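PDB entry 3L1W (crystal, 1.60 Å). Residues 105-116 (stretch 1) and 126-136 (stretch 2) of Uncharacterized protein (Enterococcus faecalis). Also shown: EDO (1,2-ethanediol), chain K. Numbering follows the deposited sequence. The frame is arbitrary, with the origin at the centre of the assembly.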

# COMPACT_ATOMS: atom_id res chain seq x y z
N GLU A 105 -1.27 5.51 39.13
CA GLU A 105 -2.49 4.97 38.54
C GLU A 105 -2.22 3.81 37.59
O GLU A 105 -3.15 3.14 37.16
N ALA A 106 -0.96 3.60 37.23
CA ALA A 106 -0.63 2.69 36.14
C ALA A 106 -0.28 1.30 36.63
O ALA A 106 0.07 1.12 37.79
N GLY A 107 -0.36 0.32 35.74
CA GLY A 107 -0.10 -1.06 36.10
C GLY A 107 1.33 -1.53 35.84
O GLY A 107 1.70 -2.65 36.20
N CYS A 108 2.13 -0.69 35.21
CA CYS A 108 3.49 -1.07 34.85
C CYS A 108 4.28 0.16 34.41
O CYS A 108 3.68 1.19 34.11
N PRO A 109 5.61 0.05 34.38
CA PRO A 109 6.39 1.17 33.85
C PRO A 109 6.00 1.41 32.40
O PRO A 109 5.75 0.45 31.66
N ARG A 110 5.91 2.67 32.02
CA ARG A 110 5.64 3.05 30.64
C ARG A 110 6.62 4.14 30.29
O ARG A 110 6.96 4.97 31.14
N ILE A 111 7.08 4.16 29.05
CA ILE A 111 7.96 5.22 28.63
C ILE A 111 7.40 5.95 27.42
O ILE A 111 6.51 5.45 26.72
N ALA A 112 7.91 7.15 27.19
CA ALA A 112 7.76 7.79 25.90
C ALA A 112 9.14 7.93 25.30
O ALA A 112 10.12 8.19 26.00
N LEU A 113 9.21 7.74 23.99
CA LEU A 113 10.45 7.86 23.24
C LEU A 113 10.24 8.99 22.25
O LEU A 113 9.26 9.00 21.52
N TRP A 114 11.16 9.94 22.21
CA TRP A 114 11.02 11.06 21.28
C TRP A 114 12.29 11.30 20.47
O TRP A 114 13.39 10.87 20.85
N GLY A 115 12.13 12.00 19.35
CA GLY A 115 13.26 12.41 18.54
C GLY A 115 13.01 13.76 17.91
O GLY A 115 11.87 14.08 17.53
N LEU A 116 14.06 14.57 17.83
CA LEU A 116 14.01 15.81 17.08
C LEU A 116 14.69 15.52 15.75
O LEU A 116 15.83 15.07 15.72
N PHE A 126 11.67 19.18 13.49
CA PHE A 126 10.35 18.83 14.01
C PHE A 126 10.48 17.74 15.07
O PHE A 126 11.46 16.99 15.09
N LEU A 127 9.49 17.68 15.95
CA LEU A 127 9.50 16.73 17.06
C LEU A 127 8.59 15.53 16.78
O LEU A 127 7.45 15.70 16.33
N VAL A 128 9.11 14.33 17.03
CA VAL A 128 8.29 13.10 16.97
C VAL A 128 8.20 12.49 18.37
O VAL A 128 9.22 12.31 19.03
N ILE A 129 6.99 12.18 18.82
CA ILE A 129 6.78 11.57 20.13
C ILE A 129 6.05 10.25 19.94
O ILE A 129 4.94 10.23 19.42
N ASN A 130 6.68 9.16 20.34
CA ASN A 130 6.12 7.81 20.22
C ASN A 130 5.32 7.50 21.48
O ASN A 130 5.88 7.41 22.57
N VAL A 131 4.01 7.35 21.30
CA VAL A 131 3.06 7.15 22.39
C VAL A 131 2.68 5.68 22.59
O VAL A 131 2.30 5.00 21.64
N HIS A 132 2.75 5.19 23.83
CA HIS A 132 2.05 3.95 24.16
C HIS A 132 1.51 4.04 25.58
O HIS A 132 2.24 3.82 26.54
N LEU A 133 0.23 4.38 25.69
CA LEU A 133 -0.34 4.65 27.01
C LEU A 133 -0.82 3.36 27.65
O LEU A 133 -1.02 2.37 26.97
N ASP A 134 -1.01 3.41 28.97
CA ASP A 134 -1.40 2.24 29.75
C ASP A 134 -2.78 1.73 29.35
O ASP A 134 -3.67 2.52 29.06
N HIS A 135 -2.95 0.42 29.33
CA HIS A 135 -4.25 -0.16 28.99
C HIS A 135 -5.17 -0.26 30.21
O HIS A 135 -6.37 -0.45 30.07
N ILE A 136 -4.61 -0.10 31.40
CA ILE A 136 -5.34 -0.41 32.62
C ILE A 136 -6.62 0.42 32.82
O ILE A 136 -7.66 -0.12 33.22

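What holds the two strands side by side? Residues 111-116 and 126-132 run antiparallel, and their backbones pair directly at the far end of the contact. Gly115 N donates to Val128 O at 2.9 Å, and Val128 N donates back to Gly115 O at 2.8 Å, so this pair is closed by two hydrogen bonds, the second nearly straight. Two residues along, at the next hydrogen-bonded pair, Asn130 N donates to Leu113 O at 2.8 Å. Between these rungs, where Trp114 faces Ile129, the chains draw in to a CA-CA distance of 4.4 Å, and Trp114 CA lies 3.1 Å from Val128 O in a CA-H...O contact.

Which side chains pack across the paired strands? Trp114, Leu116, Leu127 and Ile129 share one face of the sheet. Leu116 and Leu127 both adopt t at chi1 and p at chi2, and in both the end of the side chain comes nearer the other stretch: Leu116 CD1 lies 4.4 Å from Leu127 CB, while Leu127 CD1 is 3.9 Å from Trp114 CE3. Trp114 has chi1 p, and the end of its side chain leads away from stretch 2, although Trp114 CB remains 4.4 Å from Ile129 CG1 (chi1 m). On the other face, Leu113 (t, p) meets Asn130 (t), with Leu113 CB 4.3 Å from Asn130 CB; the Asn130 amide is satisfied elsewhere in the structure. Val128, also t, shares that face opposite Gly115, which has no side chain to offer.

Where does charge enter the contact? It enters in the loops, through Arg110 and Asp134. The CA-to-CB bond of Arg110 points toward the other stretch; its side chain is m, m, t, and Arg110 has the largest area covered by the other stretch of any residue here. Its NE atom forms a salt bridge with Asp134 OD1 at 2.8 Å, a hydrogen bond as well. Stretch 2 lines one face and part of the edge of the guanidinium: Leu133 O and Asp134 CA lie over that face, while His132 CE1 and His135 CD2 approach its edge, the latter 3.2 Å from Arg110 NH2. Arg110 NH1 in turn sits over a face of the His132 ring, 3.5 Å from His132 CE1. The CA-to-CB bond of Asp134 points sideways, but its carboxylate turns nearer, with chi1 at -141°, between wells. Gly107 N donates to Asp134 OD2 at 3.1 Å, although the position of that oxygen is less certain. Thus one carboxylate ties both a side chain and a backbone amide of stretch 1 to stretch 2.

What fills the gap where direct strand pairing gives way? Two waters do. Water 1 donates to Ile111 O and Asn130 O, each 2.8 Å from its oxygen, and accepts from His132 N at 2.9 Å. The oxygen of water 2 lies 2.7 Å from Ile111 O and 2.8 Å from His132 O, donating to both. A bound 1,2-ethanediol, probably from the crystallisation liquor, instead meets the ring edge of Trp114: Trp114 NE1 donates to EDO O2 at 2.9 Å.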

# COMPACT_ATOMS: atom_id res chain seq x y z
CB GLU A 105 -3.22 6.06 37.76
CG GLU A 105 -3.48 7.35 38.53
CD GLU A 105 -4.93 7.50 38.93
OE1 GLU A 105 -5.48 6.54 39.52
OE2 GLU A 105 -5.51 8.56 38.66
CB ALA A 106 0.52 3.25 35.29
CB CYS A 108 3.46 -2.10 33.72
SG CYS A 108 2.83 -1.46 32.14
CB PRO A 109 7.84 0.67 33.95
CG PRO A 109 7.80 -0.44 34.95
CD PRO A 109 6.46 -1.08 34.77
CB ARG A 110 4.22 3.59 30.47
CG ARG A 110 3.14 2.57 30.71
CD ARG A 110 2.87 1.75 29.47
NE ARG A 110 1.94 0.66 29.76
CZ ARG A 110 1.55 -0.24 28.87
NH1 ARG A 110 1.99 -0.17 27.63
NH2 ARG A 110 0.70 -1.20 29.23
CB ILE A 111 9.37 4.71 28.27
CG1 ILE A 111 9.30 3.69 27.14
CG2 ILE A 111 10.05 4.11 29.52
CD1 ILE A 111 10.63 3.51 26.41
CB ALA A 112 7.09 9.15 26.03
CB LEU A 113 10.73 6.55 22.49
CG LEU A 113 11.92 6.51 21.52
CD1 LEU A 113 13.24 6.80 22.24
CD2 LEU A 113 12.00 5.19 20.73
CB TRP A 114 10.59 12.33 22.04
CG TRP A 114 11.62 12.75 23.06
CD1 TRP A 114 11.67 12.39 24.37
CD2 TRP A 114 12.74 13.61 22.83
NE1 TRP A 114 12.76 12.96 24.98
CE2 TRP A 114 13.44 13.72 24.05
CE3 TRP A 114 13.24 14.28 21.71
CZ2 TRP A 114 14.60 14.48 24.19
CZ3 TRP A 114 14.38 15.04 21.84
CH2 TRP A 114 15.05 15.14 23.07
CB LEU A 116 14.75 16.92 17.84
CG LEU A 116 14.55 18.34 17.30
CD1 LEU A 116 13.09 18.78 17.48
CD2 LEU A 116 15.50 19.31 17.98
CB PHE A 126 9.40 18.39 12.90
CG PHE A 126 9.82 17.14 12.18
CD1 PHE A 126 10.74 17.20 11.14
CD2 PHE A 126 9.30 15.90 12.54
CE1 PHE A 126 11.13 16.05 10.46
CE2 PHE A 126 9.68 14.74 11.87
CZ PHE A 126 10.60 14.82 10.83
CB LEU A 127 9.03 17.43 18.34
CG LEU A 127 8.90 16.58 19.60
CD1 LEU A 127 10.25 16.03 20.02
CD2 LEU A 127 8.29 17.42 20.72
CB VAL A 128 8.90 12.07 16.02
CG1 VAL A 128 8.10 10.76 16.06
CG2 VAL A 128 8.97 12.63 14.60
CB ILE A 129 5.92 12.46 21.06
CG1 ILE A 129 6.52 13.87 21.18
CG2 ILE A 129 5.78 11.82 22.43
CD1 ILE A 129 5.60 14.88 21.89
CB ASN A 130 7.25 6.79 20.05
CG ASN A 130 6.75 5.40 19.71
OD1 ASN A 130 5.60 5.07 19.97
ND2 ASN A 130 7.62 4.58 19.14
CB VAL A 131 1.74 7.91 22.05
CG1 VAL A 131 0.67 7.62 23.09
CG2 VAL A 131 2.01 9.42 21.95
CB HIS A 132 2.93 2.71 24.02
CG HIS A 132 2.16 1.43 24.07
ND1 HIS A 132 2.77 0.19 24.11
CD2 HIS A 132 0.83 1.19 24.06
CE1 HIS A 132 1.83 -0.75 24.15
NE2 HIS A 132 0.65 -0.17 24.12
CB LEU A 133 -1.49 5.66 26.92
CG LEU A 133 -1.13 6.99 26.25
CD1 LEU A 133 -2.32 7.93 26.22
CD2 LEU A 133 0.05 7.64 26.97
CB ASP A 134 -1.42 2.63 31.24
CG ASP A 134 -0.88 1.54 32.13
OD1 ASP A 134 0.30 1.15 31.97
OD2 ASP A 134 -1.62 1.07 33.01
CB HIS A 135 -4.08 -1.55 28.37
CG HIS A 135 -3.33 -2.52 29.24
ND1 HIS A 135 -3.93 -3.22 30.26
CD2 HIS A 135 -2.03 -2.92 29.22
CE1 HIS A 135 -3.03 -4.00 30.84
NE2 HIS A 135 -1.87 -3.83 30.23
CB ILE A 136 -4.41 -0.31 33.85
CG1 ILE A 136 -4.97 -1.08 35.03
CG2 ILE A 136 -4.16 1.13 34.23
CD1 ILE A 136 -4.11 -0.95 36.27
C1 EDO K . 13.34 14.83 29.03
O1 EDO K . 13.19 16.16 28.50
C2 EDO K . 12.85 13.83 27.98
O2 EDO K . 13.85 12.84 27.70
O HOH W 1 4.70 6.90 25.09
O HOH W 2 4.94 3.22 26.77